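Local coordinates for protein amide synthase (Vibrio cholerae, PDB 1L5A) that acts as a condensation enzyme of nonribosomal peptide synthesis on the vibriobactin pathway, where it probably joins its substrates through an amide bond, at residues A[19-24]-A[356-361]; A[195-200]-A[325-330]; A[205-210]-A[380-385]. All coordinates share one frame; numbering follows the deposited sequence.

Contact 1. Residues A[19-24]-A[356-361]; sequences NLDTVA and SGSAEG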
loop_
_atom_site.group_PDB
_atom_site.type_symbol
_atom_site.label_atom_id
_atom_site.label_comp_id
_atom_site.label_asym_id
_atom_site.label_seq_id
_atom_site.Cartn_x
_atom_site.Cartn_y
_atom_site.Cartn_z
ATOM N N ASN A 19 -17.182 -16.874 34.048
ATOM C CA ASN A 19 -16.290 -16.878 32.893
ATOM C C ASN A 19 -17.091 -17.046 31.611
ATOM O O ASN A 19 -17.331 -18.162 31.169
ATOM C CB ASN A 19 -15.263 -18.014 33.024
ATOM N N LEU A 20 -17.484 -15.928 31.012
ATOM C CA LEU A 20 -18.270 -15.939 29.784
ATOM C C LEU A 20 -17.457 -16.071 28.503
ATOM O O LEU A 20 -17.888 -16.709 27.546
ATOM C CB LEU A 20 -19.088 -14.655 29.692
ATOM C CG LEU A 20 -20.286 -14.537 30.620
ATOM C CD1 LEU A 20 -20.697 -13.083 30.756
ATOM C CD2 LEU A 20 -21.424 -15.366 30.055
ATOM N N ASP A 21 -16.278 -15.464 28.483
ATOM C CA ASP A 21 -15.467 -15.478 27.280
ATOM C C ASP A 21 -14.102 -16.119 27.424
ATOM O O ASP A 21 -13.080 -15.457 27.318
ATOM C CB ASP A 21 -15.343 -14.040 26.784
ATOM C CG ASP A 21 -16.697 -13.394 26.577
ATOM O OD1 ASP A 21 -17.487 -13.943 25.785
ATOM O OD2 ASP A 21 -16.979 -12.360 27.207
ATOM N N THR A 22 -14.103 -17.422 27.657
ATOM C CA THR A 22 -12.878 -18.187 27.823
ATOM C C THR A 22 -12.610 -19.012 26.570
ATOM O O THR A 22 -13.530 -19.352 25.832
ATOM C CB THR A 22 -12.998 -19.167 29.001
ATOM O OG1 THR A 22 -13.224 -18.444 30.218
ATOM C CG2 THR A 22 -11.742 -19.995 29.130
ATOM N N VAL A 23 -11.345 -19.326 26.329
ATOM C CA VAL A 23 -10.971 -20.152 25.189
ATOM C C VAL A 23 -10.061 -21.253 25.733
ATOM O O VAL A 23 -8.969 -20.986 26.253
ATOM C CB VAL A 23 -10.187 -19.357 24.119
ATOM C CG1 VAL A 23 -10.119 -20.159 22.830
ATOM C CG2 VAL A 23 -10.837 -18.024 23.872
ATOM N N ALA A 24 -10.513 -22.489 25.640
ATOM C CA ALA A 24 -9.705 -23.595 26.125
ATOM C C ALA A 24 -9.697 -24.757 25.147
ATOM O O ALA A 24 -10.738 -25.141 24.594
ATOM C CB ALA A 24 -10.203 -24.066 27.512
ATOM N N SER A 356 -15.222 -21.840 24.246
ATOM C CA SER A 356 -15.024 -20.927 23.122
ATOM C C SER A 356 -16.016 -19.791 23.048
ATOM O O SER A 356 -16.550 -19.494 21.984
ATOM C CB SER A 356 -15.036 -21.677 21.799
ATOM O OG SER A 356 -16.242 -22.388 21.661
ATOM N N GLY A 357 -16.253 -19.148 24.179
ATOM C CA GLY A 357 -17.162 -18.029 24.188
ATOM C C GLY A 357 -18.581 -18.427 24.492
ATOM O O GLY A 357 -18.842 -19.487 25.065
ATOM N N SER A 358 -19.506 -17.564 24.092
ATOM C CA SER A 358 -20.916 -17.797 24.334
ATOM C C SER A 358 -21.720 -17.758 23.040
ATOM O O SER A 358 -21.501 -16.904 22.173
ATOM C CB SER A 358 -21.435 -16.757 25.329
ATOM O OG SER A 358 -20.885 -15.483 25.039
ATOM N N ALA A 359 -22.650 -18.699 22.924
ATOM C CA ALA A 359 -23.492 -18.806 21.742
ATOM C C ALA A 359 -24.606 -17.767 21.778
ATOM O O ALA A 359 -25.296 -17.631 22.786
ATOM C CB ALA A 359 -24.087 -20.219 21.659
ATOM N N GLU A 360 -24.777 -17.029 20.689
ATOM C CA GLU A 360 -25.830 -16.030 20.630
ATOM C C GLU A 360 -26.491 -16.163 19.259
ATOM O O GLU A 360 -25.807 -16.232 18.246
ATOM C CB GLU A 360 -25.232 -14.640 20.830
ATOM C CG GLU A 360 -26.171 -13.639 21.479
ATOM C CD GLU A 360 -25.454 -12.360 21.925
ATOM O OE1 GLU A 360 -24.458 -12.469 22.682
ATOM O OE2 GLU A 360 -25.889 -11.251 21.520
ATOM N N GLY A 361 -27.819 -16.223 19.227
ATOM C CA GLY A 361 -28.513 -16.373 17.962
ATOM C C GLY A 361 -28.286 -17.761 17.388
ATOM O O GLY A 361 -28.162 -18.730 18.127
HETATM O O HOH W 1 -16.356 -19.338 27.584
#
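D21 and T22 meet S356 and G357 where a chain crossing between two sheets leaves the first of them, and the example illustrates how a strand end can be secured mainly by backbone and water. The close-packed part is main chain against main chain. V23 and S356 form an antiparallel non-hydrogen-bonded pair, with both side chains on the same face of the sheet, and just beyond it the CA atoms of D21 and G357 approach to 4.4 Å. G357 N gives a weak bond to T22 O (3.2 Å). The same N-H also reaches weakly to a water, which donates to L20 O at 3.0 Å and accepts from T22 N, so one solvent molecule ties three backbone groups at the turn into the strand. G357 has a positive phi of 91°, and in its conformation a CB would press on the carbonyl oxygen of S356. Its bare CA therefore suits the place where the chain bends past D21.

Beyond G357 the packing is looser: S358 only approaches, its OG 3.8 Å from D21 OD1. S356 is solvent-exposed although its backbone pairs. The carboxylate of D21, with CG anti to its own carbonyl carbon (chi1 -55°), makes a salt bridge through OD2 to R11 of helix 6-14, and OD1 is also satisfied outside the contact; R11 bonds weakly to S358 OG. D21 is further linked through its backbone to H126, and its side chain lies on H125, the two histidines of the HHxxxDG signature of condensation domains. Backbone bonds from A24 to L354 and A355 hold the ladder itself; where the chain leaves it, the chemistry implies a link resting on weak bonds, a shared water and one arginine that serves both segments.

Contact 2. Residues A[195-200]-A[325-330]; sequences TLTSAT and EQSYFM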
loop_
_atom_site.group_PDB
_atom_site.type_symbol
_atom_site.label_atom_id
_atom_site.label_comp_id
_atom_site.label_asym_id
_atom_site.label_seq_id
_atom_site.Cartn_x
_atom_site.Cartn_y
_atom_site.Cartn_z
ATOM N N THR A 195 -30.072 -5.776 13.071
ATOM C CA THR A 195 -30.790 -6.053 14.295
ATOM C C THR A 195 -29.930 -5.790 15.521
ATOM O O THR A 195 -28.780 -6.192 15.566
ATOM C CB THR A 195 -31.222 -7.493 14.329
ATOM O OG1 THR A 195 -31.917 -7.806 13.114
ATOM C CG2 THR A 195 -32.118 -7.734 15.538
ATOM N N LEU A 196 -30.493 -5.111 16.514
ATOM C CA LEU A 196 -29.754 -4.835 17.736
ATOM C C LEU A 196 -29.926 -5.968 18.726
ATOM O O LEU A 196 -30.800 -6.820 18.578
ATOM C CB LEU A 196 -30.232 -3.544 18.396
ATOM C CG LEU A 196 -30.071 -2.229 17.629
ATOM C CD1 LEU A 196 -30.161 -1.087 18.643
ATOM C CD2 LEU A 196 -28.718 -2.165 16.903
ATOM N N THR A 197 -29.073 -5.963 19.741
ATOM C CA THR A 197 -29.118 -6.964 20.793
ATOM C C THR A 197 -30.308 -6.589 21.657
ATOM O O THR A 197 -30.497 -5.422 21.979
ATOM C CB THR A 197 -27.834 -6.914 21.661
ATOM O OG1 THR A 197 -26.719 -7.367 20.883
ATOM C CG2 THR A 197 -27.989 -7.779 22.925
ATOM N N SER A 198 -31.111 -7.580 22.025
ATOM C CA SER A 198 -32.271 -7.327 22.862
ATOM C C SER A 198 -31.827 -6.691 24.164
ATOM O O SER A 198 -30.745 -6.982 24.689
ATOM C CB SER A 198 -33.013 -8.626 23.160
ATOM O OG SER A 198 -33.756 -8.493 24.361
ATOM N N ALA A 199 -32.677 -5.820 24.679
ATOM C CA ALA A 199 -32.411 -5.115 25.923
ATOM C C ALA A 199 -32.555 -6.048 27.122
ATOM O O ALA A 199 -32.013 -5.784 28.190
ATOM C CB ALA A 199 -33.369 -3.930 26.060
ATOM N N THR A 200 -33.266 -7.148 26.930
ATOM C CA THR A 200 -33.490 -8.099 28.008
ATOM C C THR A 200 -32.649 -9.358 27.837
ATOM O O THR A 200 -32.944 -10.409 28.417
ATOM C CB THR A 200 -34.972 -8.491 28.056
ATOM O OG1 THR A 200 -35.305 -9.273 26.890
ATOM C CG2 THR A 200 -35.836 -7.229 28.078
ATOM N N GLU A 325 -24.693 1.238 25.858
ATOM C CA GLU A 325 -25.385 0.033 26.310
ATOM C C GLU A 325 -25.945 -0.832 25.180
ATOM O O GLU A 325 -26.635 -1.813 25.446
ATOM C CB GLU A 325 -26.530 0.390 27.267
ATOM C CG GLU A 325 -26.095 0.933 28.612
ATOM C CD GLU A 325 -25.148 2.103 28.475
ATOM O OE1 GLU A 325 -23.952 1.863 28.203
ATOM O OE2 GLU A 325 -25.600 3.260 28.622
ATOM N N GLN A 326 -25.653 -0.487 23.931
ATOM C CA GLN A 326 -26.165 -1.278 22.817
ATOM C C GLN A 326 -25.098 -2.003 22.018
ATOM O O GLN A 326 -23.918 -1.672 22.089
ATOM C CB GLN A 326 -26.979 -0.393 21.879
ATOM C CG GLN A 326 -28.224 0.171 22.521
ATOM C CD GLN A 326 -28.897 1.197 21.644
ATOM O OE1 GLN A 326 -28.307 2.223 21.308
ATOM N NE2 GLN A 326 -30.133 0.928 21.259
ATOM N N SER A 327 -25.534 -2.998 21.256
ATOM C CA SER A 327 -24.654 -3.795 20.404
ATOM C C SER A 327 -25.504 -4.461 19.325
ATOM O O SER A 327 -26.718 -4.563 19.465
ATOM C CB SER A 327 -23.939 -4.874 21.220
ATOM O OG SER A 327 -24.878 -5.715 21.884
ATOM N N TYR A 328 -24.878 -4.900 18.242
ATOM C CA TYR A 328 -25.628 -5.569 17.188
ATOM C C TYR A 328 -25.827 -7.042 17.512
ATOM O O TYR A 328 -24.964 -7.690 18.146
ATOM C CB TYR A 328 -24.889 -5.497 15.858
ATOM C CG TYR A 328 -24.791 -4.117 15.253
ATOM C CD1 TYR A 328 -23.565 -3.616 14.811
ATOM C CD2 TYR A 328 -25.928 -3.342 15.052
ATOM C CE1 TYR A 328 -23.481 -2.388 14.179
ATOM C CE2 TYR A 328 -25.855 -2.118 14.422
ATOM C CZ TYR A 328 -24.635 -1.648 13.986
ATOM O OH TYR A 328 -24.577 -0.447 13.333
ATOM N N PHE A 329 -26.954 -7.574 17.050
ATOM C CA PHE A 329 -27.250 -8.985 17.235
ATOM C C PHE A 329 -26.593 -9.648 16.040
ATOM O O PHE A 329 -27.155 -9.678 14.949
ATOM C CB PHE A 329 -28.759 -9.207 17.213
ATOM C CG PHE A 329 -29.170 -10.621 17.478
ATOM C CD1 PHE A 329 -28.800 -11.250 18.658
ATOM C CD2 PHE A 329 -29.964 -11.316 16.564
ATOM C CE1 PHE A 329 -29.217 -12.559 18.944
ATOM C CE2 PHE A 329 -30.390 -12.631 16.835
ATOM C CZ PHE A 329 -30.014 -13.254 18.034
ATOM N N MET A 330 -25.385 -10.170 16.222
ATOM C CA MET A 330 -24.692 -10.785 15.088
ATOM C C MET A 330 -25.202 -12.167 14.736
ATOM O O MET A 330 -24.504 -13.158 14.891
ATOM C CB MET A 330 -23.187 -10.799 15.345
ATOM C CG MET A 330 -22.635 -9.377 15.396
ATOM S SD MET A 330 -21.066 -9.174 16.242
ATOM C CE MET A 330 -21.158 -7.425 16.805
#
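L196 touches Q326, S327 and Y328 across two irregular loops, and its side chain can be followed outward atom by atom. The bond from CA to CB points away from the other loop overall, yet CB is 3.8 Å from S327 O. CG stands beside the backbone N of L196 (chi1 -63°), and from it the branches return toward the other loop: CD1 comes to 3.3 Å from Q326 NE2, while CD2 touches CD2 of the Y328 ring at 3.5 Å and lies near its CE2. The amide of Q326 is held at its other atom, OE1 accepting from N323 N.

Around this leucine the backbones are bonded on both flanks. F329 N donates to T195 O at 2.7 Å, almost straight at 171°, and T197 N donates to S327 O at 2.8 Å. Beyond the second bond the hydroxyls of T197 and S327 share a hydrogen bond, OG1 to OG 2.7 Å, in which either may be the donor. F329 brings its CB against the carbonyl oxygens of T195 and L196. Y328 N is taken by E317 of helix 313-319. Two bonds flanking the pair L196 and Y328, with no neighbouring pair to extend them, are the mark of an isolated beta bridge, here a surface link between two connecting loops.

Contact 3. Residues A[205-210]-A[380-385]; sequences LSHAVS and ADLASY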
loop_
_atom_site.group_PDB
_atom_site.type_symbol
_atom_site.label_atom_id
_atom_site.label_comp_id
_atom_site.label_asym_id
_atom_site.label_seq_id
_atom_site.Cartn_x
_atom_site.Cartn_y
_atom_site.Cartn_z
ATOM N N LEU A 205 -27.656 -16.421 30.834
ATOM C CA LEU A 205 -28.746 -17.371 30.704
ATOM C C LEU A 205 -28.688 -18.159 29.405
ATOM O O LEU A 205 -29.664 -18.797 29.023
ATOM C CB LEU A 205 -30.083 -16.664 30.822
ATOM C CG LEU A 205 -30.258 -16.040 32.195
ATOM C CD1 LEU A 205 -31.637 -15.378 32.288
ATOM C CD2 LEU A 205 -30.089 -17.128 33.248
ATOM N N SER A 206 -27.550 -18.122 28.720
ATOM C CA SER A 206 -27.409 -18.863 27.471
ATOM C C SER A 206 -27.748 -20.349 27.641
ATOM O O SER A 206 -27.453 -20.936 28.669
ATOM C CB SER A 206 -25.986 -18.738 26.964
ATOM O OG SER A 206 -25.759 -19.695 25.950
ATOM N N HIS A 207 -28.352 -20.950 26.624
ATOM C CA HIS A 207 -28.733 -22.357 26.644
ATOM C C HIS A 207 -28.482 -22.864 25.235
ATOM O O HIS A 207 -29.337 -22.744 24.366
ATOM C CB HIS A 207 -30.226 -22.505 26.997
ATOM C CG HIS A 207 -30.718 -23.920 27.007
ATOM N ND1 HIS A 207 -30.625 -24.736 28.116
ATOM C CD2 HIS A 207 -31.293 -24.671 26.037
ATOM C CE1 HIS A 207 -31.122 -25.928 27.830
ATOM N NE2 HIS A 207 -31.533 -25.916 26.573
ATOM N N ALA A 208 -27.310 -23.450 25.014
ATOM C CA ALA A 208 -26.916 -23.923 23.687
ATOM C C ALA A 208 -27.360 -25.312 23.269
ATOM O O ALA A 208 -27.344 -26.244 24.060
ATOM C CB ALA A 208 -25.387 -23.818 23.544
ATOM N N VAL A 209 -27.754 -25.436 22.010
ATOM C CA VAL A 209 -28.153 -26.713 21.447
ATOM C C VAL A 209 -27.421 -26.860 20.110
ATOM O O VAL A 209 -27.096 -25.867 19.457
ATOM C CB VAL A 209 -29.702 -26.816 21.243
ATOM C CG1 VAL A 209 -30.396 -26.872 22.615
ATOM C CG2 VAL A 209 -30.224 -25.632 20.419
ATOM N N SER A 210 -27.148 -28.093 19.701
ATOM C CA SER A 210 -26.426 -28.297 18.458
ATOM C C SER A 210 -26.612 -29.664 17.812
ATOM O O SER A 210 -27.042 -30.624 18.451
ATOM C CB SER A 210 -24.937 -28.043 18.685
ATOM O OG SER A 210 -24.255 -28.054 17.454
ATOM N N ALA A 380 -27.541 -23.202 18.219
ATOM C CA ALA A 380 -28.393 -22.081 18.577
ATOM C C ALA A 380 -28.443 -21.911 20.077
ATOM O O ALA A 380 -28.314 -22.876 20.822
ATOM C CB ALA A 380 -29.798 -22.297 18.046
ATOM N N ASP A 381 -28.605 -20.669 20.511
ATOM C CA ASP A 381 -28.735 -20.355 21.921
ATOM C C ASP A 381 -30.235 -20.132 22.107
ATOM O O ASP A 381 -30.775 -19.101 21.704
ATOM C CB ASP A 381 -27.967 -19.081 22.260
ATOM C CG ASP A 381 -28.503 -18.397 23.504
ATOM O OD1 ASP A 381 -29.048 -19.105 24.383
ATOM O OD2 ASP A 381 -28.373 -17.154 23.603
ATOM N N LEU A 382 -30.910 -21.101 22.704
ATOM C CA LEU A 382 -32.355 -20.991 22.885
ATOM C C LEU A 382 -32.828 -19.763 23.663
ATOM O O LEU A 382 -33.996 -19.393 23.581
ATOM C CB LEU A 382 -32.904 -22.283 23.504
ATOM C CG LEU A 382 -32.673 -23.476 22.560
ATOM C CD1 LEU A 382 -33.462 -24.693 23.010
ATOM C CD2 LEU A 382 -33.108 -23.080 21.149
ATOM N N ALA A 383 -31.916 -19.115 24.379
ATOM C CA ALA A 383 -32.254 -17.925 25.150
ATOM C C ALA A 383 -32.246 -16.664 24.275
ATOM O O ALA A 383 -32.626 -15.586 24.724
ATOM C CB ALA A 383 -31.269 -17.758 26.295
ATOM N N SER A 384 -31.801 -16.794 23.034
ATOM C CA SER A 384 -31.763 -15.641 22.138
ATOM C C SER A 384 -32.060 -16.044 20.697
ATOM O O SER A 384 -31.749 -15.305 19.761
ATOM C CB SER A 384 -30.387 -14.964 22.195
ATOM O OG SER A 384 -29.370 -15.845 21.726
ATOM N N TYR A 385 -32.645 -17.226 20.515
ATOM C CA TYR A 385 -32.975 -17.695 19.177
ATOM C C TYR A 385 -34.032 -18.778 19.322
ATOM O O TYR A 385 -33.861 -19.719 20.074
ATOM C CB TYR A 385 -31.736 -18.250 18.481
ATOM C CG TYR A 385 -31.978 -18.525 17.025
ATOM C CD1 TYR A 385 -31.990 -17.483 16.091
ATOM C CD2 TYR A 385 -32.280 -19.810 16.583
ATOM C CE1 TYR A 385 -32.304 -17.716 14.745
ATOM C CE2 TYR A 385 -32.602 -20.050 15.238
ATOM C CZ TYR A 385 -32.609 -18.992 14.331
ATOM O OH TYR A 385 -32.917 -19.219 13.011
#
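H207 N donates to D381 OD1 at 3.0 Å, and A383 N reaches the same oxygen at 2.9 Å from the opposite face of the carboxylate. Both donors stand out of its plane, by 38° and 62°. The bond from A383, two residues on, makes an Asx turn, so a single oxygen shapes its own turn and also grips the facing segment. With CG anti to the backbone N (chi1 156°), the D381 side chain is carried toward residues 205-210. L382 N donates to H207 O at 2.8 Å, and A383 sets its CB against L205 O.

These bonds continue an antiparallel ladder. A208 and D381 form a non-hydrogen-bonded pair, and V209 and A380 a hydrogen-bonded one, V209 N to A380 O at 2.9 Å and A380 N to V209 O at 3.0 Å. The ladder joins strand 208-214, at one border of a four-stranded mixed sheet, to strand 374-381. L382 touches both H207 and V209: CD1 meets H207 CD2 at the edge of the imidazole (3.7 Å) and V209 CG1 at 3.8 Å, with the valine and leucine side chains at about a right angle.

Farther out, the second carboxylate oxygen, OD2, is hydrogen-bonded to Y201 OH, which is consistent with holding the rotation of the group that H207 N meets. V209 and A380, on the other face of the sheet from A208 and D381, pack on W390 of helix 387-409.

In the fold
From the N terminus, the chain enters strand 22-30 and meets residues 356-361 only some 330 residues later, so contact 1 closes the longest loop. Contact 2 lies wholly within that loop, joining the approach to strand 208-214 with the loop before strand 333-337. Contact 3 begins inside both loops and ends beyond both, crossing contacts 1 and 2. Residues 356-361 run from the five-stranded sheet toward the four-stranded one, and there G361 pairs with contact 3: its N lies 3.0 Å from S384 OG and its O 3.1 Å from D381 N, both probable hydrogen bonds. The ring of F329 in contact 2 packs on G361 and S384, bringing all three together.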